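PDB 1TA9: glycerol dehydrogenase from Schizosaccharomyces pombe, which catalyses the NAD(+)-dependent oxidation of glycerol to dihydroxyacetone, probably with zinc as cofactor, and serves in the assimilation of glycerol. Local coordinates for residues T380-L392 and K404-A416. Numbering follows the deposited sequence.
Sequences TDEELLMVGRATL and KFNPSQIADAIKA
In the helical part of this iron-containing alcohol dehydrogenase fold, helix 381-391 meets helix 407-428 at G388, whose CA lies 3.7 Å from I410 CB. This illustrates how a glycine lets two helices come close: the axes of residues 381-391 and 407-416 approach to 7.5 Å while crossing at 120°, and a CB on G388 would run into P407 O. Beside it, L384 sets its CB against A411 CB (3.8 Å) and splits its methyls, CD2 meeting I414 CG2 and CD1 pressing tightly on K415 CG (3.5 Å). At the other end, L392 CD1 lies over the N406-P407 peptide, 3.2 Å from P407 N, where N406 and Q409 form a capping box. T391, which also touches helix 313-322, meets I410 CG2 through OG1, a hydroxyl given to V387 O (2.7 Å). K415 runs CG, CD and CE past L384 CD1, and its chi3 bend (-74°) turns NZ to D381 OD1 (2.8 Å), above the carboxylate plane. With alanine in place of K415, D381 would probably lose its cationic mate and L384 CD1 these methylenes. The chemistry is thus mainly apolar, with a single salt bridge at the D381 end, where K415 also touches V286 of the second subunit.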
ATOM      1  N   THR B 380     -37.131 -24.550  18.774  1.00 17.38           N
ATOM      2  CA  THR B 380     -37.647 -23.645  19.802  1.00 17.40           C
ATOM      3  C   THR B 380     -36.581 -23.025  20.699  1.00 17.79           C
ATOM      4  O   THR B 380     -35.471 -23.540  20.807  1.00 17.51           O
ATOM      5  CB  THR B 380     -38.655 -24.369  20.715  1.00 17.13           C
ATOM      6  OG1 THR B 380     -37.954 -25.309  21.537  1.00 16.85           O
ATOM      7  CG2 THR B 380     -39.695 -25.116  19.881  1.00 16.86           C
ATOM      8  N   ASP B 381     -36.932 -21.920  21.353  1.00 18.38           N
ATOM      9  CA  ASP B 381     -35.993 -21.253  22.249  1.00 19.08           C
ATOM     10  C   ASP B 381     -35.604 -22.191  23.382  1.00 19.33           C
ATOM     11  O   ASP B 381     -34.466 -22.177  23.844  1.00 19.12           O
ATOM     12  CB  ASP B 381     -36.599 -19.974  22.837  1.00 19.55           C
ATOM     13  CG  ASP B 381     -36.775 -18.881  21.802  1.00 20.05           C
ATOM     14  OD1 ASP B 381     -36.068 -18.909  20.776  1.00 20.57           O
ATOM     15  OD2 ASP B 381     -37.610 -17.980  22.020  1.00 20.78           O
ATOM     16  N   GLU B 382     -36.549 -23.011  23.830  1.00 19.75           N
ATOM     17  CA  GLU B 382     -36.262 -23.940  24.912  1.00 20.11           C
ATOM     18  C   GLU B 382     -35.279 -25.011  24.446  1.00 19.74           C
ATOM     19  O   GLU B 382     -34.430 -25.466  25.214  1.00 19.39           O
ATOM     20  CB  GLU B 382     -37.553 -24.586  25.416  1.00 21.44           C
ATOM     21  CG  GLU B 382     -37.501 -24.942  26.889  1.00 23.07           C
ATOM     22  CD  GLU B 382     -37.021 -23.778  27.747  1.00 24.12           C
ATOM     23  OE1 GLU B 382     -37.647 -22.693  27.701  1.00 25.13           O
ATOM     24  OE2 GLU B 382     -36.014 -23.946  28.469  1.00 24.75           O
ATOM     25  N   GLU B 383     -35.388 -25.414  23.184  1.00 19.48           N
ATOM     26  CA  GLU B 383     -34.479 -26.419  22.648  1.00 19.30           C
ATOM     27  C   GLU B 383     -33.091 -25.800  22.523  1.00 18.89           C
ATOM     28  O   GLU B 383     -32.078 -26.452  22.788  1.00 18.49           O
ATOM     29  CB  GLU B 383     -34.966 -26.915  21.283  1.00 19.90           C
ATOM     30  CG  GLU B 383     -36.269 -27.707  21.357  1.00 21.14           C
ATOM     31  CD  GLU B 383     -36.719 -28.236  20.013  1.00 21.74           C
ATOM     32  OE1 GLU B 383     -36.907 -27.430  19.078  1.00 21.82           O
ATOM     33  OE2 GLU B 383     -36.891 -29.468  19.893  1.00 22.93           O
ATOM     34  N   LEU B 384     -33.042 -24.530  22.137  1.00 18.51           N
ATOM     35  CA  LEU B 384     -31.755 -23.866  21.995  1.00 18.31           C
ATOM     36  C   LEU B 384     -31.098 -23.659  23.354  1.00 18.24           C
ATOM     37  O   LEU B 384     -29.876 -23.701  23.464  1.00 18.15           O
ATOM     38  CB  LEU B 384     -31.916 -22.537  21.260  1.00 18.11           C
ATOM     39  CG  LEU B 384     -32.346 -22.699  19.799  1.00 17.96           C
ATOM     40  CD1 LEU B 384     -32.411 -21.334  19.138  1.00 17.92           C
ATOM     41  CD2 LEU B 384     -31.358 -23.606  19.063  1.00 17.69           C
ATOM     42  N   LEU B 385     -31.904 -23.448  24.391  1.00 18.32           N
ATOM     43  CA  LEU B 385     -31.352 -23.273  25.729  1.00 18.65           C
ATOM     44  C   LEU B 385     -30.767 -24.604  26.166  1.00 18.84           C
ATOM     45  O   LEU B 385     -29.771 -24.655  26.892  1.00 18.56           O
ATOM     46  CB  LEU B 385     -32.433 -22.827  26.715  1.00 18.72           C
ATOM     47  CG  LEU B 385     -32.823 -21.351  26.630  1.00 18.98           C
ATOM     48  CD1 LEU B 385     -33.952 -21.067  27.603  1.00 19.23           C
ATOM     49  CD2 LEU B 385     -31.610 -20.481  26.952  1.00 19.02           C
ATOM     50  N   MET B 386     -31.404 -25.682  25.717  1.00 19.17           N
ATOM     51  CA  MET B 386     -30.951 -27.032  26.017  1.00 19.53           C
ATOM     52  C   MET B 386     -29.588 -27.238  25.352  1.00 18.82           C
ATOM     53  O   MET B 386     -28.699 -27.867  25.919  1.00 18.36           O
ATOM     54  CB  MET B 386     -31.959 -28.050  25.475  1.00 21.37           C
ATOM     55  CG  MET B 386     -31.470 -29.490  25.490  1.00 23.82           C
ATOM     56  SD  MET B 386     -32.477 -30.564  24.438  1.00 27.29           S
ATOM     57  CE  MET B 386     -33.813 -30.968  25.538  1.00 26.78           C
ATOM     58  N   VAL B 387     -29.429 -26.710  24.142  1.00 18.01           N
ATOM     59  CA  VAL B 387     -28.160 -26.838  23.437  1.00 17.23           C
ATOM     60  C   VAL B 387     -27.109 -26.026  24.183  1.00 17.00           C
ATOM     61  O   VAL B 387     -25.968 -26.464  24.337  1.00 16.57           O
ATOM     62  CB  VAL B 387     -28.259 -26.324  21.982  1.00 17.14           C
ATOM     63  CG1 VAL B 387     -26.876 -26.297  21.344  1.00 17.03           C
ATOM     64  CG2 VAL B 387     -29.183 -27.227  21.169  1.00 16.94           C
ATOM     65  N   GLY B 388     -27.508 -24.846  24.648  1.00 16.69           N
ATOM     66  CA  GLY B 388     -26.593 -23.989  25.377  1.00 16.79           C
ATOM     67  C   GLY B 388     -26.072 -24.679  26.621  1.00 16.91           C
ATOM     68  O   GLY B 388     -24.876 -24.631  26.915  1.00 16.88           O
ATOM     69  N   ARG B 389     -26.970 -25.323  27.360  1.00 17.01           N
ATOM     70  CA  ARG B 389     -26.574 -26.030  28.566  1.00 17.02           C
ATOM     71  C   ARG B 389     -25.619 -27.171  28.220  1.00 16.91           C
ATOM     72  O   ARG B 389     -24.617 -27.378  28.902  1.00 17.13           O
ATOM     73  CB  ARG B 389     -27.808 -26.573  29.303  1.00 17.55           C
ATOM     74  CG  ARG B 389     -28.628 -25.504  30.030  1.00 17.94           C
ATOM     75  CD  ARG B 389     -29.611 -26.134  31.017  1.00 18.94           C
ATOM     76  NE  ARG B 389     -30.733 -26.788  30.351  1.00 19.43           N
ATOM     77  CZ  ARG B 389     -31.805 -26.148  29.895  1.00 19.99           C
ATOM     78  NH1 ARG B 389     -31.909 -24.834  30.039  1.00 20.57           N
ATOM     79  NH2 ARG B 389     -32.771 -26.819  29.286  1.00 20.66           N
ATOM     80  N   ALA B 390     -25.925 -27.909  27.158  1.00 16.51           N
ATOM     81  CA  ALA B 390     -25.071 -29.021  26.738  1.00 16.25           C
ATOM     82  C   ALA B 390     -23.702 -28.502  26.307  1.00 16.17           C
ATOM     83  O   ALA B 390     -22.669 -29.103  26.601  1.00 16.14           O
ATOM     84  CB  ALA B 390     -25.725 -29.778  25.582  1.00 16.18           C
ATOM     85  N   THR B 391     -23.707 -27.378  25.603  1.00 16.02           N
ATOM     86  CA  THR B 391     -22.477 -26.761  25.121  1.00 16.23           C
ATOM     87  C   THR B 391     -21.556 -26.346  26.264  1.00 16.56           C
ATOM     88  O   THR B 391     -20.333 -26.454  26.161  1.00 16.01           O
ATOM     89  CB  THR B 391     -22.795 -25.509  24.280  1.00 16.08           C
ATOM     90  OG1 THR B 391     -23.580 -25.886  23.141  1.00 16.27           O
ATOM     91  CG2 THR B 391     -21.512 -24.828  23.812  1.00 15.95           C
ATOM     92  N   LEU B 392     -22.149 -25.885  27.359  1.00 17.11           N
ATOM     93  CA  LEU B 392     -21.374 -25.407  28.496  1.00 18.09           C
ATOM     94  C   LEU B 392     -21.030 -26.420  29.586  1.00 18.90           C
ATOM     95  O   LEU B 392     -20.583 -26.033  30.667  1.00 18.63           O
ATOM     96  CB  LEU B 392     -22.083 -24.198  29.113  1.00 18.05           C
ATOM     97  CG  LEU B 392     -22.137 -22.973  28.188  1.00 18.09           C
ATOM     98  CD1 LEU B 392     -23.177 -21.981  28.685  1.00 18.22           C
ATOM     99  CD2 LEU B 392     -20.759 -22.325  28.116  1.00 18.05           C
ATOM    100  N   LYS B 404     -16.136 -15.999  28.796  1.00 14.24           N
ATOM    101  CA  LYS B 404     -17.057 -16.987  29.352  1.00 14.42           C
ATOM    102  C   LYS B 404     -18.507 -16.728  28.953  1.00 14.40           C
ATOM    103  O   LYS B 404     -18.901 -15.579  28.728  1.00 14.24           O
ATOM    104  CB  LYS B 404     -16.922 -17.012  30.875  1.00 14.67           C
ATOM    105  CG  LYS B 404     -15.492 -17.256  31.356  1.00 14.89           C
ATOM    106  CD  LYS B 404     -14.926 -18.549  30.775  1.00 15.28           C
ATOM    107  CE  LYS B 404     -13.472 -18.765  31.173  1.00 15.06           C
ATOM    108  NZ  LYS B 404     -12.930 -20.012  30.563  1.00 15.10           N
ATOM    109  N   PHE B 405     -19.302 -17.795  28.896  1.00 14.24           N
ATOM    110  CA  PHE B 405     -20.695 -17.679  28.480  1.00 14.29           C
ATOM    111  C   PHE B 405     -21.716 -18.433  29.320  1.00 14.55           C
ATOM    112  O   PHE B 405     -21.371 -19.335  30.086  1.00 14.73           O
ATOM    113  CB  PHE B 405     -20.831 -18.167  27.036  1.00 14.10           C
ATOM    114  CG  PHE B 405     -19.771 -17.642  26.117  1.00 13.75           C
ATOM    115  CD1 PHE B 405     -18.621 -18.380  25.866  1.00 13.70           C
ATOM    116  CD2 PHE B 405     -19.911 -16.393  25.520  1.00 13.73           C
ATOM    117  CE1 PHE B 405     -17.620 -17.879  25.031  1.00 13.48           C
ATOM    118  CE2 PHE B 405     -18.915 -15.884  24.682  1.00 13.55           C
ATOM    119  CZ  PHE B 405     -17.768 -16.632  24.440  1.00 13.26           C
ATOM    120  N   ASN B 406     -22.983 -18.053  29.164  1.00 14.72           N
ATOM    121  CA  ASN B 406     -24.074 -18.732  29.849  1.00 14.90           C
ATOM    122  C   ASN B 406     -24.958 -19.314  28.743  1.00 14.70           C
ATOM    123  O   ASN B 406     -24.833 -18.937  27.579  1.00 14.63           O
ATOM    124  CB  ASN B 406     -24.864 -17.779  30.770  1.00 15.20           C
ATOM    125  CG  ASN B 406     -25.463 -16.593  30.039  1.00 15.63           C
ATOM    126  OD1 ASN B 406     -26.136 -16.744  29.021  1.00 16.21           O
ATOM    127  ND2 ASN B 406     -25.237 -15.400  30.575  1.00 15.90           N
ATOM    128  N   PRO B 407     -25.853 -20.250  29.086  1.00 14.61           N
ATOM    129  CA  PRO B 407     -26.724 -20.857  28.073  1.00 14.52           C
ATOM    130  C   PRO B 407     -27.490 -19.903  27.151  1.00 14.46           C
ATOM    131  O   PRO B 407     -27.557 -20.135  25.939  1.00 14.30           O
ATOM    132  CB  PRO B 407     -27.651 -21.739  28.908  1.00 14.73           C
ATOM    133  CG  PRO B 407     -26.750 -22.168  30.038  1.00 14.54           C
ATOM    134  CD  PRO B 407     -26.077 -20.868  30.407  1.00 14.48           C
ATOM    135  N   SER B 408     -28.066 -18.838  27.706  1.00 14.24           N
ATOM    136  CA  SER B 408     -28.826 -17.905  26.885  1.00 14.14           C
ATOM    137  C   SER B 408     -27.949 -17.243  25.824  1.00 13.88           C
ATOM    138  O   SER B 408     -28.430 -16.922  24.738  1.00 13.43           O
ATOM    139  CB  SER B 408     -29.512 -16.835  27.754  1.00 14.42           C
ATOM    140  OG  SER B 408     -28.592 -15.880  28.255  1.00 15.85           O
ATOM    141  N   GLN B 409     -26.668 -17.041  26.128  1.00 13.58           N
ATOM    142  CA  GLN B 409     -25.762 -16.429  25.160  1.00 13.46           C
ATOM    143  C   GLN B 409     -25.485 -17.386  24.010  1.00 13.23           C
ATOM    144  O   GLN B 409     -25.326 -16.963  22.865  1.00 13.35           O
ATOM    145  CB  GLN B 409     -24.448 -16.018  25.827  1.00 14.14           C
ATOM    146  CG  GLN B 409     -24.591 -14.822  26.755  1.00 15.03           C
ATOM    147  CD  GLN B 409     -23.292 -14.475  27.447  1.00 15.79           C
ATOM    148  OE1 GLN B 409     -22.727 -15.292  28.170  1.00 15.99           O
ATOM    149  NE2 GLN B 409     -22.810 -13.255  27.229  1.00 16.50           N
ATOM    150  N   ILE B 410     -25.426 -18.678  24.312  1.00 12.82           N
ATOM    151  CA  ILE B 410     -25.195 -19.672  23.272  1.00 12.54           C
ATOM    152  C   ILE B 410     -26.436 -19.712  22.380  1.00 12.25           C
ATOM    153  O   ILE B 410     -26.342 -19.662  21.148  1.00 12.02           O
ATOM    154  CB  ILE B 410     -24.959 -21.071  23.876  1.00 12.53           C
ATOM    155  CG1 ILE B 410     -23.770 -21.027  24.842  1.00 12.85           C
ATOM    156  CG2 ILE B 410     -24.722 -22.086  22.764  1.00 12.72           C
ATOM    157  CD1 ILE B 410     -22.493 -20.471  24.235  1.00 13.23           C
ATOM    158  N   ALA B 411     -27.602 -19.798  23.012  1.00 11.93           N
ATOM    159  CA  ALA B 411     -28.861 -19.835  22.280  1.00 11.79           C
ATOM    160  C   ALA B 411     -29.029 -18.600  21.397  1.00 11.55           C
ATOM    161  O   ALA B 411     -29.458 -18.706  20.244  1.00 11.71           O
ATOM    162  CB  ALA B 411     -30.024 -19.939  23.252  1.00 11.70           C
ATOM    163  N   ASP B 412     -28.701 -17.431  21.940  1.00 11.43           N
ATOM    164  CA  ASP B 412     -28.821 -16.181  21.187  1.00 11.46           C
ATOM    165  C   ASP B 412     -27.912 -16.160  19.966  1.00 10.96           C
ATOM    166  O   ASP B 412     -28.311 -15.705  18.885  1.00 10.52           O
ATOM    167  CB  ASP B 412     -28.477 -14.980  22.074  1.00 12.14           C
ATOM    168  CG  ASP B 412     -29.643 -14.525  22.931  1.00 12.79           C
ATOM    169  OD1 ASP B 412     -30.734 -15.134  22.854  1.00 13.36           O
ATOM    170  OD2 ASP B 412     -29.463 -13.543  23.681  1.00 13.17           O
ATOM    171  N   ALA B 413     -26.686 -16.648  20.144  1.00 10.49           N
ATOM    172  CA  ALA B 413     -25.709 -16.667  19.063  1.00 10.38           C
ATOM    173  C   ALA B 413     -26.119 -17.623  17.942  1.00 10.31           C
ATOM    174  O   ALA B 413     -25.860 -17.357  16.769  1.00  9.93           O
ATOM    175  CB  ALA B 413     -24.328 -17.046  19.609  1.00 10.43           C
ATOM    176  N   ILE B 414     -26.748 -18.737  18.301  1.00 10.17           N
ATOM    177  CA  ILE B 414     -27.200 -19.695  17.297  1.00 10.20           C
ATOM    178  C   ILE B 414     -28.242 -19.021  16.400  1.00 10.23           C
ATOM    179  O   ILE B 414     -28.218 -19.178  15.176  1.00  9.92           O
ATOM    180  CB  ILE B 414     -27.821 -20.949  17.959  1.00 10.47           C
ATOM    181  CG1 ILE B 414     -26.711 -21.795  18.593  1.00 10.52           C
ATOM    182  CG2 ILE B 414     -28.607 -21.755  16.930  1.00 10.28           C
ATOM    183  CD1 ILE B 414     -27.222 -23.001  19.370  1.00 11.20           C
ATOM    184  N   LYS B 415     -29.152 -18.266  17.009  1.00 10.15           N
ATOM    185  CA  LYS B 415     -30.179 -17.568  16.243  1.00 10.43           C
ATOM    186  C   LYS B 415     -29.586 -16.388  15.483  1.00 10.14           C
ATOM    187  O   LYS B 415     -30.026 -16.071  14.382  1.00 10.05           O
ATOM    188  CB  LYS B 415     -31.304 -17.085  17.165  1.00 11.30           C
ATOM    189  CG  LYS B 415     -32.223 -18.216  17.624  1.00 12.67           C
ATOM    190  CD  LYS B 415     -33.358 -17.723  18.513  1.00 13.95           C
ATOM    191  CE  LYS B 415     -32.864 -17.359  19.906  1.00 14.88           C
ATOM    192  NZ  LYS B 415     -34.001 -17.061  20.841  1.00 15.88           N
ATOM    193  N   ALA B 416     -28.585 -15.740  16.070  1.00  9.80           N
ATOM    194  CA  ALA B 416     -27.943 -14.604  15.420  1.00  9.76           C
ATOM    195  C   ALA B 416     -27.303 -15.058  14.110  1.00  9.77           C
ATOM    196  O   ALA B 416     -27.430 -14.390  13.086  1.00  9.86           O
ATOM    197  CB  ALA B 416     -26.893 -13.993  16.341  1.00  9.60           C
TER